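PDB 6ZZB: SAG family member (Sag19) from Eimeria tenella, which is a major surface antigen of unknown molecular function, with a CAP-like fold, that probably acts at the host-parasite interface. Local coordinates for residues A[136-139]-A[140-144]; A[148-151]-A[152-156]; A[170-174]-A[175-179]. All coordinates share one frame; numbering follows the deposited sequence. Where two conformers were deposited one is given.

Contact 1 (A[136-139]-A[140-144]); sequences FNCN and ALIQA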
loop_
_atom_site.group_PDB
_atom_site.type_symbol
_atom_site.label_atom_id
_atom_site.label_comp_id
_atom_site.label_asym_id
_atom_site.label_seq_id
_atom_site.Cartn_x
_atom_site.Cartn_y
_atom_site.Cartn_z
ATOM N N PHE A 136 11.194 -9.430 8.045
ATOM C CA PHE A 136 9.995 -9.133 7.210
ATOM C C PHE A 136 8.954 -10.224 7.434
ATOM O O PHE A 136 9.277 -11.411 7.236
ATOM C CB PHE A 136 10.335 -9.080 5.714
ATOM C CG PHE A 136 9.145 -8.843 4.825
ATOM C CD1 PHE A 136 8.634 -7.566 4.674
ATOM C CD2 PHE A 136 8.499 -9.868 4.160
ATOM C CE1 PHE A 136 7.524 -7.318 3.901
ATOM C CE2 PHE A 136 7.401 -9.629 3.368
ATOM C CZ PHE A 136 6.914 -8.345 3.222
ATOM N N ASN A 137 7.718 -9.856 7.814
ATOM C CA ASN A 137 6.590 -10.794 7.988
ATOM C C ASN A 137 5.362 -10.130 7.358
ATOM O O ASN A 137 4.801 -9.239 8.006
ATOM C CB ASN A 137 6.420 -11.115 9.472
ATOM C CG ASN A 137 5.264 -12.034 9.788
ATOM O OD1 ASN A 137 4.399 -12.302 8.956
ATOM N ND2 ASN A 137 5.286 -12.570 11.003
ATOM N N CYS A 138 5.041 -10.470 6.129
ATOM C CA CYS A 138 3.972 -9.738 5.393
ATOM C C CYS A 138 2.652 -9.919 6.147
ATOM O O CYS A 138 1.885 -8.948 6.283
ATOM C CB CYS A 138 3.761 -10.153 3.945
ATOM S SG CYS A 138 2.890 -8.807 3.106
ATOM N N ASN A 139 2.354 -11.122 6.632
ATOM C CA ASN A 139 1.120 -11.402 7.406
ATOM C C ASN A 139 1.009 -10.462 8.591
ATOM O O ASN A 139 -0.064 -9.807 8.746
ATOM C CB ASN A 139 1.099 -12.828 7.935
ATOM C CG ASN A 139 0.808 -13.777 6.809
ATOM O OD1 ASN A 139 0.644 -13.340 5.677
ATOM N ND2 ASN A 139 0.750 -15.058 7.108
ATOM N N ALA A 140 2.056 -10.342 9.388
ATOM C CA ALA A 140 2.028 -9.488 10.585
ATOM C C ALA A 140 1.890 -8.021 10.152
ATOM O O ALA A 140 1.114 -7.291 10.765
ATOM C CB ALA A 140 3.233 -9.688 11.456
ATOM N N LEU A 141 2.670 -7.566 9.179
ATOM C CA LEU A 141 2.648 -6.146 8.789
ATOM C C LEU A 141 1.272 -5.778 8.244
ATOM O O LEU A 141 0.741 -4.689 8.638
ATOM C CB LEU A 141 3.707 -5.902 7.730
ATOM C CG LEU A 141 5.146 -5.994 8.238
ATOM C CD1 LEU A 141 6.094 -5.934 7.044
ATOM C CD2 LEU A 141 5.473 -4.910 9.241
ATOM N N ILE A 142 0.707 -6.563 7.338
ATOM C CA ILE A 142 -0.583 -6.197 6.716
ATOM C C ILE A 142 -1.700 -6.379 7.746
ATOM O O ILE A 142 -2.591 -5.521 7.798
ATOM C CB ILE A 142 -0.784 -6.947 5.399
ATOM C CG1 ILE A 142 0.240 -6.445 4.373
ATOM C CG2 ILE A 142 -2.211 -6.808 4.923
ATOM C CD1 ILE A 142 0.044 -6.973 2.970
ATOM N N GLN A 143 -1.665 -7.413 8.573
ATOM C CA GLN A 143 -2.722 -7.510 9.609
ATOM C C GLN A 143 -2.656 -6.255 10.483
ATOM O O GLN A 143 -3.712 -5.735 10.845
ATOM C CB GLN A 143 -2.534 -8.762 10.458
ATOM C CG GLN A 143 -3.621 -8.933 11.516
ATOM C CD GLN A 143 -5.020 -9.025 10.956
ATOM O OE1 GLN A 143 -5.848 -8.108 11.093
ATOM N NE2 GLN A 143 -5.318 -10.127 10.309
ATOM N N ALA A 144 -1.485 -5.778 10.876
ATOM C CA ALA A 144 -1.375 -4.648 11.805
ATOM C C ALA A 144 -1.917 -3.399 11.108
ATOM O O ALA A 144 -2.597 -2.591 11.773
ATOM C CB ALA A 144 0.032 -4.453 12.280
#
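Asn137 caps the start of helix 138-155 by accepting from the backbone of Ala140. The hydrogen bond runs from Ala140 N to Asn137 OD1 at 3.1 Å. It is fairly straight at nitrogen (166°), but the donor stands well above the plane of the amide, not on a lone pair. Asn137 CG lies anti to its own N (chi1 178°), which turns the amide back over the first turn. The amide also rests on the methyl of Ala140: Asn137 CG lies 3.5 Å from Ala140 CB.

Backbone bonds carry the helix onward. Leu141 N donates to Asn137 O, Ile142 N to Cys138 O and Gln143 N to Asn139 O, all at 2.9 to 3.0 Å.

The apolar contacts come from two other residues. Phe136 and Leu141 cross at about a right angle, and Phe136 CE1 lies 3.7 Å from Leu141 CD1. Cys138 SG, which is joined to Cys53 in a disulfide, touches Ile142 CD1 at 3.4 Å. Phe136 also meets the ring of Phe130 on strand 126-131.

Asn137 thus uses both its side-chain and its main-chain oxygen to satisfy first-turn N-H groups, while the disulfide ties this turn to helix 50-61.

Contact 2 (A[148-151]-A[152-156]); sequences AGLD and HLKQS. With SO4 (sulfate ion), chain B.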
loop_
_atom_site.group_PDB
_atom_site.type_symbol
_atom_site.label_atom_id
_atom_site.label_comp_id
_atom_site.label_asym_id
_atom_site.label_seq_id
_atom_site.Cartn_x
_atom_site.Cartn_y
_atom_site.Cartn_z
ATOM N N ALA A 148 -5.266 -1.275 12.546
ATOM C CA ALA A 148 -5.059 0.149 12.877
ATOM C C ALA A 148 -5.855 1.018 11.900
ATOM O O ALA A 148 -6.448 2.034 12.325
ATOM C CB ALA A 148 -3.607 0.516 12.912
ATOM N N GLY A 149 -5.850 0.698 10.619
ATOM C CA GLY A 149 -6.498 1.541 9.605
ATOM C C GLY A 149 -8.006 1.450 9.708
ATOM O O GLY A 149 -8.647 2.509 9.590
ATOM N N LEU A 150 -8.558 0.263 9.926
ATOM C CA LEU A 150 -10.024 0.108 10.081
ATOM C C LEU A 150 -10.449 0.818 11.376
ATOM O O LEU A 150 -11.493 1.501 11.358
ATOM C CB LEU A 150 -10.428 -1.361 10.088
ATOM C CG LEU A 150 -11.945 -1.577 10.008
ATOM C CD1 LEU A 150 -12.586 -0.778 8.888
ATOM C CD2 LEU A 150 -12.264 -3.049 9.852
ATOM N N ASP A 151 -9.660 0.730 12.445
ATOM C CA ASP A 151 -9.992 1.465 13.699
ATOM C C ASP A 151 -10.009 2.951 13.379
ATOM O O ASP A 151 -10.896 3.673 13.839
ATOM C CB ASP A 151 -9.015 1.098 14.792
ATOM C CG ASP A 151 -9.267 -0.272 15.366
ATOM O OD1 ASP A 151 -10.343 -0.811 15.153
ATOM O OD2 ASP A 151 -8.326 -0.756 16.042
ATOM N N HIS A 152 -9.032 3.470 12.663
ATOM C CA HIS A 152 -8.968 4.907 12.338
ATOM C C HIS A 152 -10.205 5.295 11.535
ATOM O O HIS A 152 -10.783 6.355 11.820
ATOM C CB HIS A 152 -7.689 5.240 11.571
ATOM C CG HIS A 152 -7.413 6.693 11.546
ATOM N ND1 HIS A 152 -7.030 7.372 12.672
ATOM C CD2 HIS A 152 -7.508 7.595 10.559
ATOM C CE1 HIS A 152 -6.830 8.647 12.346
ATOM N NE2 HIS A 152 -7.123 8.814 11.068
ATOM N N LEU A 153 -10.630 4.489 10.572
ATOM C CA LEU A 153 -11.836 4.807 9.775
ATOM C C LEU A 153 -13.066 4.793 10.681
ATOM O O LEU A 153 -13.906 5.713 10.595
ATOM C CB LEU A 153 -11.976 3.788 8.649
ATOM C CG LEU A 153 -11.002 4.018 7.508
ATOM C CD1 LEU A 153 -11.034 2.855 6.533
ATOM C CD2 LEU A 153 -11.313 5.315 6.793
ATOM N N LYS A 154 -13.185 3.804 11.540
ATOM C CA LYS A 154 -14.358 3.698 12.449
ATOM C C LYS A 154 -14.408 4.924 13.371
ATOM O O LYS A 154 -15.561 5.355 13.746
ATOM C CB LYS A 154 -14.263 2.411 13.246
ATOM C CG LYS A 154 -14.612 1.161 12.454
ATOM C CD LYS A 154 -14.375 -0.099 13.253
ATOM C CE LYS A 154 -14.771 -1.334 12.488
ATOM N NZ LYS A 154 -14.458 -2.545 13.285
ATOM N N GLN A 155 -13.271 5.449 13.768
ATOM C CA GLN A 155 -13.161 6.597 14.685
ATOM C C GLN A 155 -13.428 7.897 13.943
ATOM O O GLN A 155 -13.574 8.940 14.597
ATOM C CB GLN A 155 -11.775 6.588 15.305
ATOM C CG GLN A 155 -11.638 5.446 16.289
ATOM C CD GLN A 155 -10.219 4.967 16.474
ATOM O OE1 GLN A 155 -9.277 5.619 16.041
ATOM N NE2 GLN A 155 -10.076 3.859 17.192
ATOM N N SER A 156 -13.399 7.858 12.619
ATOM C CA SER A 156 -13.544 9.030 11.718
ATOM C C SER A 156 -15.020 9.325 11.460
ATOM O O SER A 156 -15.809 8.405 11.418
ATOM C CB SER A 156 -12.818 8.774 10.402
ATOM O OG SER A 156 -13.098 9.798 9.436
HETATM S S SO4 B . -12.420 13.065 10.859
HETATM O O1 SO4 B . -12.127 12.089 9.831
HETATM O O2 SO4 B . -12.767 14.313 10.238
HETATM O O3 SO4 B . -11.236 13.262 11.664
HETATM O O4 SO4 B . -13.501 12.611 11.705
HETATM O O HOH W 1 -11.622 -2.311 13.252
#
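Lys154 reaches back over Leu150, one turn earlier in helix 138-155. Its chain is extended beyond CG, and the two side chains cross obliquely. Lys154 CE rests on Leu150 CG at 3.8 Å, while Lys154 CG and CD run past Leu150 O. A chi1 of -170° sets the Leu150 branch under the lysine CE, although its CB starts out pointing away.

The lysine amino group ends near Asp151 without touching it: Lys154 NZ and Asp151 OD1 are 4.8 Å apart. A water joins them. It donates to Asp151 OD1 at 2.7 Å and accepts from Lys154 NZ at 2.8 Å. The opposite charges probably favour this bridge.

The Gln155 amide lays its flat face over Asp151 O, which is 3.0 Å from Gln155 CD and bonds to neither OE1 nor NE2. Leu153 turns to the buried side and packs on Val180 and Tyr226. Asn157 N binds a sulfate ion; the bond to it from Ser156 OG is unusually short and doubtful.

Backbone bonds such as Lys154 N to Leu150 O at 2.9 Å join residues four apart. These are the C-terminal turns of an alpha-helix, with Gly149, Leu150 and Leu153 buried and Asp151, Lys154 and Gln155 more exposed.

Contact 3 (A[170-174]-A[175-179]); sequences APFNN and VNASN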
loop_
_atom_site.group_PDB
_atom_site.type_symbol
_atom_site.label_atom_id
_atom_site.label_comp_id
_atom_site.label_asym_id
_atom_site.label_seq_id
_atom_site.Cartn_x
_atom_site.Cartn_y
_atom_site.Cartn_z
ATOM N N ALA A 170 -8.001 14.068 6.450
ATOM C CA ALA A 170 -8.577 12.980 7.259
ATOM C C ALA A 170 -9.714 12.324 6.489
ATOM O O ALA A 170 -10.472 12.986 5.759
ATOM C CB ALA A 170 -9.039 13.514 8.593
ATOM N N PRO A 171 -9.907 10.997 6.588
ATOM C CA PRO A 171 -9.058 10.114 7.394
ATOM C C PRO A 171 -7.878 9.472 6.644
ATOM O O PRO A 171 -7.101 8.782 7.301
ATOM C CB PRO A 171 -10.022 8.988 7.731
ATOM C CG PRO A 171 -10.899 8.868 6.512
ATOM C CD PRO A 171 -11.054 10.290 6.013
ATOM N N PHE A 172 -7.741 9.711 5.334
ATOM C CA PHE A 172 -6.790 8.935 4.490
ATOM C C PHE A 172 -5.394 9.539 4.509
ATOM O O PHE A 172 -4.487 8.945 3.906
ATOM C CB PHE A 172 -7.368 8.749 3.097
ATOM C CG PHE A 172 -8.607 7.905 3.105
ATOM C CD1 PHE A 172 -8.561 6.597 3.531
ATOM C CD2 PHE A 172 -9.845 8.440 2.753
ATOM C CE1 PHE A 172 -9.704 5.820 3.605
ATOM C CE2 PHE A 172 -10.988 7.664 2.839
ATOM C CZ PHE A 172 -10.920 6.351 3.237
ATOM N N ASN A 173 -5.169 10.624 5.249
ATOM C CA ASN A 173 -3.819 11.107 5.591
ATOM C C ASN A 173 -3.208 10.239 6.694
ATOM O O ASN A 173 -2.011 10.411 6.969
ATOM C CB ASN A 173 -3.838 12.587 6.000
ATOM C CG ASN A 173 -4.623 12.857 7.260
ATOM O OD1 ASN A 173 -5.419 12.051 7.717
ATOM N ND2 ASN A 173 -4.490 14.077 7.774
ATOM N N ASN A 174 -3.962 9.329 7.276
ATOM C CA ASN A 174 -3.416 8.255 8.133
ATOM C C ASN A 174 -3.006 7.105 7.209
ATOM O O ASN A 174 -3.853 6.605 6.456
ATOM C CB ASN A 174 -4.449 7.852 9.189
ATOM C CG ASN A 174 -4.028 6.688 10.035
ATOM O OD1 ASN A 174 -3.959 5.561 9.552
ATOM N ND2 ASN A 174 -3.751 6.934 11.318
ATOM N N VAL A 175 -1.744 6.707 7.267
ATOM C CA VAL A 175 -1.212 5.732 6.285
ATOM C C VAL A 175 -1.938 4.401 6.452
ATOM O O VAL A 175 -2.242 3.720 5.456
ATOM C CB VAL A 175 0.313 5.607 6.408
ATOM C CG1 VAL A 175 0.841 4.553 5.444
ATOM C CG2 VAL A 175 1.007 6.916 6.150
ATOM N N ASN A 176 -2.270 4.000 7.683
ATOM C CA ASN A 176 -3.008 2.748 7.884
ATOM C C ASN A 176 -4.386 2.835 7.238
ATOM O O ASN A 176 -4.845 1.861 6.646
ATOM C CB ASN A 176 -3.077 2.366 9.367
ATOM C CG ASN A 176 -1.725 2.266 10.025
ATOM O OD1 ASN A 176 -1.442 2.955 11.032
ATOM N ND2 ASN A 176 -0.890 1.415 9.504
ATOM N N ALA A 177 -5.115 3.938 7.444
ATOM C CA ALA A 177 -6.442 4.088 6.840
ATOM C C ALA A 177 -6.357 4.048 5.307
ATOM O O ALA A 177 -7.196 3.401 4.685
ATOM C CB ALA A 177 -7.089 5.372 7.305
ATOM N N SER A 178 -5.375 4.737 4.750
ATOM C CA SER A 178 -5.121 4.687 3.291
ATOM C C SER A 178 -4.866 3.237 2.877
ATOM O O SER A 178 -5.430 2.741 1.921
ATOM C CB SER A 178 -4.000 5.594 2.948
ATOM O OG SER A 178 -3.693 5.524 1.552
ATOM N N ASN A 179 -4.030 2.539 3.626
ATOM C CA ASN A 179 -3.691 1.134 3.309
ATOM C C ASN A 179 -4.958 0.289 3.279
ATOM O O ASN A 179 -5.105 -0.535 2.361
ATOM C CB ASN A 179 -2.685 0.571 4.295
ATOM C CG ASN A 179 -1.287 1.123 4.146
ATOM O OD1 ASN A 179 -0.964 1.763 3.144
ATOM N ND2 ASN A 179 -0.425 0.886 5.140
HETATM O O HOH W 2 -3.087 4.547 12.909
#
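The ring of Phe172 sets its edge against the backbone of helix 175-183, with Phe172 CE1 3.6 Å from Ala177 O. This is the tight part of the contact, on the side of Pro171 and Phe172. Pro171 follows a cis peptide bond and opens a type I turn that closes at Asn174. Its CG sits over the centre of one face of the Phe172 ring. The methyl of Ala177 points back at the turn, Ala177 CB lying 3.4 Å from Pro171 O.

Asn174 is the N-cap and uses its side-chain and main-chain oxygens on the first turn of the helix. Ala177 N donates to Asn174 OD1 at 2.9 Å, with the donor tilted only 17° from the amide plane. The Asn174 amide owes its place over the helix start to a chi1 of 175°. Ser178 N donates to Asn174 O at 3.0 Å.

The looser side is polar. A water accepts from Asn174 ND2 at 2.9 Å and donates to Asn176 OD1 at 3.0 Å, linking the two amides.

Asn176 ND2 and Asn179 ND2 both bond to Thr145 OG1 of helix 138-155, while Asn179 OD1 accepts from Val127 N of strand 126-131. Leu153 of helix 138-155 packs against Phe172. The turn thus packs on helix 138-155, and Asn179 links helix 175-183 to strand 126-131.

How the contacts relate
Contacts 1 and 2 are the two ends of helix 138-155, with centres about 18 Å apart. Contact 3 is the start of the next helix, 175-183. Its centre is about 9 Å from that of contact 2, and the two touch: His152 CD2 lies 3.4 Å from Asn174 CB, and Leu153 CD2 lies 3.6 Å from Pro171 CG. Contacts 1 and 3 do not touch, their nearest atoms being about 5 Å apart. Both begin a helix with an asparagine N-cap. The sulfate next to Ser156 in contact 2, probably from the crystallisation liquor, is about 4 Å from the Pro171 side chain of contact 3.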